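Local coordinates for proteasome protein (Corynebacterium glutamicum ATCC 13032, PDB 2P90), which is of unknown function but belongs to the PAC2 family, named after a proteasome assembly chaperone, and may have a related role, at residues G131-I136 with T160-D165; M182-L187 with K192-Y197. All blocks are in the same frame, centred on the assembly; numbering follows the deposited sequence.

Contact 1 is partly buried and contact 2 is buried, with their centres about 10 Å apart. Both reach the same mixed sheet, where strands 134-143 and 194-202 are parallel neighbours. Contact 1 joins the start of strand 134-143 to the loop after strand 153-157. Its chemistry is polar: an ion pair, an amide and a water. Contact 2 packs helix 179-189 on strand 194-202, the next strand of the chain, and is mostly apolar. The two meet directly. T135 O lies 2.8 Å from S195 N, a probable backbone hydrogen bond, and the N193 side chain probably donates a hydrogen bond to E133 O. R162 also packs on N193.

Contact 1: G131-I136 with T160-D165; sequences GVENTI and TDRLKD
R162 lays one face of its guanidinium over the side chain of N134. The amide carbon N134 CG lies 4.0 Å above the guanidinium plane of R162, near the border of the group rather than over its middle. N134 CB lies 3.7 Å from R162 NH1, whose place is less sure. The amide is tilted by 33° from the guanidinium, and the two side chains run alongside in opposite senses. E133 comes to the edge of the same guanidinium. Its carboxylate is nearly coplanar with it, 15° apart, and the two form a salt bridge. E133 OE1 and R162 NH1 are modelled too close together, so the places of both are doubtful. The other oxygen, E133 OE2, takes a straight but weak hydrogen bond from R162 NH2 at 3.3 Å. R162 is extended from CG to NE, which carries its charge from the 3-10 turn 160-162 across to E133.

The contact sits where helix 116-129 ends in a Schellman motif, with G131 at the C-prime position, and the chain turns into strand 134-143 of the mixed sheet. A water links the two sides. It donates to N134 OD1 at 3.0 Å and accepts a weak bond from R162 NH1 at 3.2 Å. With CG anti to the backbone N (chi1 -174°), the N134 amide reaches the guanidinium face. On the other branch of the amide, N134 ND2 is hydrogen-bonded to S159 OG, which helps to fix the amide's rotation.

Contact 2: M182-L187 with K192-Y197; sequences MLEKLL and KNVSGY
L187 and V194 form the apolar centre of this contact. L187 CB lies 3.8 Å from V194 CG1, and L187 CD1 reaches V194 CG2 at 3.9 Å. V194 points its side chain at the helix, with CG1 between its backbone N and carbonyl carbon (chi1 61°). This sets V194 CG1 against the backbone of the helix, 3.6 Å from E184 O. The other branch, CG2, meets the aliphatic part of E184 at CG. The E184 chain runs on, extended, until its carboxylate lies over the backbone at S195 and G196. G196 has no side chain there, and E184 OE2 comes to 3.9 Å from G196 CA. This buried oxygen is hydrogen-bonded to Y139 OH.

The solvent side is at K192, which is partly exposed. K192 N donates to L187 O at 2.9 Å. This bond ties the strand's approach to the end of the helix. The K192 side chain crosses L187 at about a right angle, with K192 CB 3.9 Å from L187 CD2. Bends at chi2 and chi3 then lead its amine away to a salt bridge with E128.

The axes of helix segment 182-187 and strand segment 194-197 run roughly antiparallel, at 153°, and come within 8.5 Å. L186 turns to helix 116-129, and L187 also touches T135 of the adjacent strand 134-143. On the strand's other flank, G196 is backbone-bonded to H156 of strand 153-157.

Contact 1: G131-I136 with T160-D165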
loop_
_atom_site.group_PDB
_atom_site.type_symbol
_atom_site.label_atom_id
_atom_site.label_comp_id
_atom_site.label_asym_id
_atom_site.label_seq_id
_atom_site.Cartn_x
_atom_site.Cartn_y
_atom_site.Cartn_z
ATOM N N GLY B 131 -31.274 -0.316 14.917
ATOM C CA GLY B 131 -32.498 0.070 14.228
ATOM C C GLY B 131 -32.359 1.372 13.466
ATOM O O GLY B 131 -33.254 2.205 13.503
ATOM N N VAL B 132 -31.209 1.555 12.814
ATOM C CA VAL B 132 -30.950 2.718 11.936
ATOM C C VAL B 132 -31.953 2.651 10.801
ATOM O O VAL B 132 -32.218 1.561 10.276
ATOM C CB VAL B 132 -29.475 2.679 11.382
ATOM C CG1 VAL B 132 -29.225 3.661 10.212
ATOM C CG2 VAL B 132 -28.516 2.925 12.493
ATOM N N GLU B 133 -32.474 3.805 10.399
ATOM C CA GLU B 133 -33.487 3.856 9.341
ATOM C C GLU B 133 -32.998 4.432 8.014
ATOM O O GLU B 133 -33.644 4.258 7.000
ATOM C CB GLU B 133 -34.776 4.548 9.841
ATOM C CG GLU B 133 -34.851 6.060 9.611
ATOM C CD GLU B 133 -35.354 6.448 8.196
ATOM O OE1 GLU B 133 -34.870 7.506 7.690
ATOM O OE2 GLU B 133 -36.203 5.703 7.603
ATOM N N ASN B 134 -31.848 5.099 8.019
ATOM C CA ASN B 134 -31.245 5.637 6.790
ATOM C C ASN B 134 -29.740 5.862 6.976
ATOM O O ASN B 134 -29.275 6.299 8.031
ATOM C CB ASN B 134 -31.921 6.957 6.346
ATOM C CG ASN B 134 -31.410 7.476 4.992
ATOM O OD1 ASN B 134 -31.159 8.660 4.838
ATOM N ND2 ASN B 134 -31.274 6.605 4.019
ATOM N N THR B 135 -28.986 5.600 5.929
ATOM C CA THR B 135 -27.537 5.787 6.007
ATOM C C THR B 135 -27.056 6.790 4.964
ATOM O O THR B 135 -27.406 6.694 3.797
ATOM C CB THR B 135 -26.745 4.426 5.878
ATOM O OG1 THR B 135 -27.139 3.549 6.940
ATOM C CG2 THR B 135 -25.216 4.669 5.922
ATOM N N ILE B 136 -26.232 7.715 5.432
ATOM C CA ILE B 136 -25.652 8.733 4.595
ATOM C C ILE B 136 -24.127 8.738 4.646
ATOM O O ILE B 136 -23.558 9.048 5.681
ATOM C CB ILE B 136 -26.127 10.163 4.991
ATOM C CG1 ILE B 136 -27.667 10.226 5.097
ATOM C CG2 ILE B 136 -25.523 11.190 3.987
ATOM C CD1 ILE B 136 -28.229 11.647 5.387
ATOM N N THR B 160 -32.434 9.752 -1.479
ATOM C CA THR B 160 -31.938 11.035 -1.942
ATOM C C THR B 160 -33.036 12.120 -1.907
ATOM O O THR B 160 -32.747 13.317 -1.789
ATOM C CB THR B 160 -31.368 10.886 -3.372
ATOM O OG1 THR B 160 -31.040 12.176 -3.893
ATOM C CG2 THR B 160 -32.396 10.236 -4.326
ATOM N N ASP B 161 -34.290 11.678 -2.012
ATOM C CA ASP B 161 -35.484 12.522 -1.954
ATOM C C ASP B 161 -35.490 13.430 -0.736
ATOM O O ASP B 161 -36.011 14.524 -0.798
ATOM C CB ASP B 161 -36.731 11.625 -1.950
ATOM C CG ASP B 161 -36.453 10.239 -1.321
ATOM O OD1 ASP B 161 -36.089 9.285 -2.066
ATOM O OD2 ASP B 161 -36.564 10.113 -0.074
ATOM N N ARG B 162 -34.886 12.983 0.361
ATOM C CA ARG B 162 -34.867 13.740 1.616
ATOM C C ARG B 162 -33.928 14.943 1.589
ATOM O O ARG B 162 -33.868 15.701 2.558
ATOM C CB ARG B 162 -34.484 12.828 2.786
ATOM C CG ARG B 162 -35.092 11.455 2.708
ATOM C CD ARG B 162 -34.678 10.633 3.885
ATOM N NE ARG B 162 -35.319 9.328 3.852
ATOM C CZ ARG B 162 -35.444 8.549 4.912
ATOM N NH1 ARG B 162 -34.971 8.952 6.084
ATOM N NH2 ARG B 162 -36.037 7.370 4.808
ATOM N N LEU B 163 -33.189 15.108 0.498
ATOM C CA LEU B 163 -32.336 16.278 0.340
ATOM C C LEU B 163 -32.880 17.252 -0.702
ATOM O O LEU B 163 -32.755 17.023 -1.907
ATOM C CB LEU B 163 -30.894 15.890 0.014
ATOM C CG LEU B 163 -29.964 17.102 0.064
ATOM C CD1 LEU B 163 -29.856 17.595 1.490
ATOM C CD2 LEU B 163 -28.615 16.819 -0.546
ATOM N N LYS B 164 -33.453 18.350 -0.203
ATOM C CA LYS B 164 -34.130 19.379 -0.994
ATOM C C LYS B 164 -33.190 20.077 -1.989
ATOM O O LYS B 164 -33.451 20.109 -3.191
ATOM C CB LYS B 164 -34.767 20.397 -0.033
ATOM C CG LYS B 164 -35.852 21.293 -0.616
ATOM C CD LYS B 164 -37.254 20.645 -0.542
ATOM C CE LYS B 164 -38.376 21.700 -0.626
ATOM N NZ LYS B 164 -38.261 22.558 -1.842
ATOM N N ASP B 165 -32.093 20.630 -1.488
ATOM C CA ASP B 165 -31.139 21.297 -2.357
ATOM C C ASP B 165 -29.964 20.393 -2.737
ATOM O O ASP B 165 -29.126 20.039 -1.899
ATOM C CB ASP B 165 -30.637 22.592 -1.726
ATOM C CG ASP B 165 -29.651 23.325 -2.616
ATOM O OD1 ASP B 165 -29.879 23.385 -3.851
ATOM O OD2 ASP B 165 -28.644 23.832 -2.081
HETATM O O HOH W 1 -32.288 10.356 7.049
#

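Contact 2: M182-L187 with K192-Y197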
loop_
_atom_site.group_PDB
_atom_site.type_symbol
_atom_site.label_atom_id
_atom_site.label_comp_id
_atom_site.label_asym_id
_atom_site.label_seq_id
_atom_site.Cartn_x
_atom_site.Cartn_y
_atom_site.Cartn_z
ATOM N N MET B 182 -18.924 0.246 -1.377
ATOM C CA MET B 182 -19.246 -1.166 -1.140
ATOM C C MET B 182 -20.368 -1.261 -0.101
ATOM O O MET B 182 -21.288 -2.071 -0.240
ATOM C CB MET B 182 -18.007 -1.976 -0.668
ATOM C CG MET B 182 -18.297 -3.498 -0.556
ATOM S SD MET B 182 -16.985 -4.693 -0.151
ATOM C CE MET B 182 -16.001 -4.577 -1.627
ATOM N N LEU B 183 -20.275 -0.465 0.960
ATOM C CA LEU B 183 -21.258 -0.542 2.022
ATOM C C LEU B 183 -22.636 -0.082 1.503
ATOM O O LEU B 183 -23.674 -0.700 1.826
ATOM C CB LEU B 183 -20.808 0.279 3.223
ATOM C CG LEU B 183 -21.830 0.657 4.286
ATOM C CD1 LEU B 183 -22.379 -0.577 5.014
ATOM C CD2 LEU B 183 -21.248 1.716 5.290
ATOM N N GLU B 184 -22.616 0.970 0.679
ATOM C CA GLU B 184 -23.816 1.485 0.015
ATOM C C GLU B 184 -24.476 0.399 -0.795
ATOM O O GLU B 184 -25.649 0.140 -0.595
ATOM C CB GLU B 184 -23.510 2.664 -0.911
ATOM C CG GLU B 184 -23.219 3.949 -0.189
ATOM C CD GLU B 184 -23.301 5.114 -1.124
ATOM O OE1 GLU B 184 -24.405 5.304 -1.714
ATOM O OE2 GLU B 184 -22.302 5.850 -1.259
ATOM N N LYS B 185 -23.719 -0.245 -1.684
ATOM C CA LYS B 185 -24.257 -1.323 -2.495
ATOM C C LYS B 185 -24.845 -2.465 -1.666
ATOM O O LYS B 185 -25.862 -3.023 -2.037
ATOM C CB LYS B 185 -23.222 -1.841 -3.494
ATOM C CG LYS B 185 -23.871 -2.342 -4.783
ATOM C CD LYS B 185 -22.889 -3.041 -5.698
ATOM C CE LYS B 185 -23.637 -3.931 -6.701
ATOM N NZ LYS B 185 -24.525 -4.933 -6.027
ATOM N N LEU B 186 -24.231 -2.796 -0.533
ATOM C CA LEU B 186 -24.748 -3.883 0.309
ATOM C C LEU B 186 -26.057 -3.509 1.060
ATOM O O LEU B 186 -26.930 -4.358 1.303
ATOM C CB LEU B 186 -23.670 -4.329 1.290
ATOM C CG LEU B 186 -23.943 -5.503 2.227
ATOM C CD1 LEU B 186 -24.142 -6.833 1.453
ATOM C CD2 LEU B 186 -22.818 -5.633 3.235
ATOM N N LEU B 187 -26.167 -2.242 1.441
ATOM C CA LEU B 187 -27.352 -1.735 2.124
ATOM C C LEU B 187 -28.494 -1.761 1.123
ATOM O O LEU B 187 -29.518 -2.364 1.396
ATOM C CB LEU B 187 -27.114 -0.331 2.719
ATOM C CG LEU B 187 -26.343 -0.286 4.043
ATOM C CD1 LEU B 187 -25.732 1.075 4.376
ATOM C CD2 LEU B 187 -27.211 -0.780 5.189
ATOM N N LYS B 192 -32.273 -1.705 2.101
ATOM C CA LYS B 192 -32.187 -0.615 3.085
ATOM C C LYS B 192 -32.138 0.785 2.495
ATOM O O LYS B 192 -31.760 0.965 1.337
ATOM C CB LYS B 192 -30.917 -0.769 3.935
ATOM C CG LYS B 192 -31.121 -1.378 5.286
ATOM C CD LYS B 192 -31.145 -2.876 5.179
ATOM C CE LYS B 192 -30.092 -3.444 6.078
ATOM N NZ LYS B 192 -30.055 -4.914 5.862
ATOM N N ASN B 193 -32.475 1.779 3.324
ATOM C CA ASN B 193 -32.346 3.189 2.953
ATOM C C ASN B 193 -30.880 3.657 3.013
ATOM O O ASN B 193 -30.267 3.629 4.093
ATOM C CB ASN B 193 -33.223 4.075 3.866
ATOM C CG ASN B 193 -34.732 3.863 3.645
ATOM O OD1 ASN B 193 -35.188 3.550 2.527
ATOM N ND2 ASN B 193 -35.511 4.042 4.715
ATOM N N VAL B 194 -30.338 4.097 1.874
ATOM C CA VAL B 194 -28.958 4.603 1.824
ATOM C C VAL B 194 -28.696 5.651 0.721
ATOM O O VAL B 194 -29.131 5.490 -0.416
ATOM C CB VAL B 194 -27.894 3.421 1.729
ATOM C CG1 VAL B 194 -28.096 2.574 0.454
ATOM C CG2 VAL B 194 -26.477 3.964 1.789
ATOM N N SER B 195 -27.966 6.709 1.077
ATOM C CA SER B 195 -27.525 7.741 0.129
ATOM C C SER B 195 -26.066 8.139 0.369
ATOM O O SER B 195 -25.516 7.977 1.493
ATOM C CB SER B 195 -28.424 8.991 0.205
ATOM O OG SER B 195 -29.759 8.646 -0.154
ATOM N N GLY B 196 -25.450 8.629 -0.705
ATOM C CA GLY B 196 -24.115 9.198 -0.673
ATOM C C GLY B 196 -24.182 10.636 -1.132
ATOM O O GLY B 196 -24.706 10.928 -2.214
ATOM N N TYR B 197 -23.685 11.545 -0.284
ATOM C CA TYR B 197 -23.611 12.980 -0.601
ATOM C C TYR B 197 -22.187 13.402 -0.941
ATOM O O TYR B 197 -21.258 13.262 -0.155
ATOM C CB TYR B 197 -24.131 13.870 0.532
ATOM C CG TYR B 197 -25.565 13.663 0.991
ATOM C CD1 TYR B 197 -26.495 12.921 0.235
ATOM C CD2 TYR B 197 -26.005 14.256 2.175
ATOM C CE1 TYR B 197 -27.836 12.760 0.673
ATOM C CE2 TYR B 197 -27.341 14.114 2.622
ATOM C CZ TYR B 197 -28.234 13.362 1.865
ATOM O OH TYR B 197 -29.506 13.209 2.342
#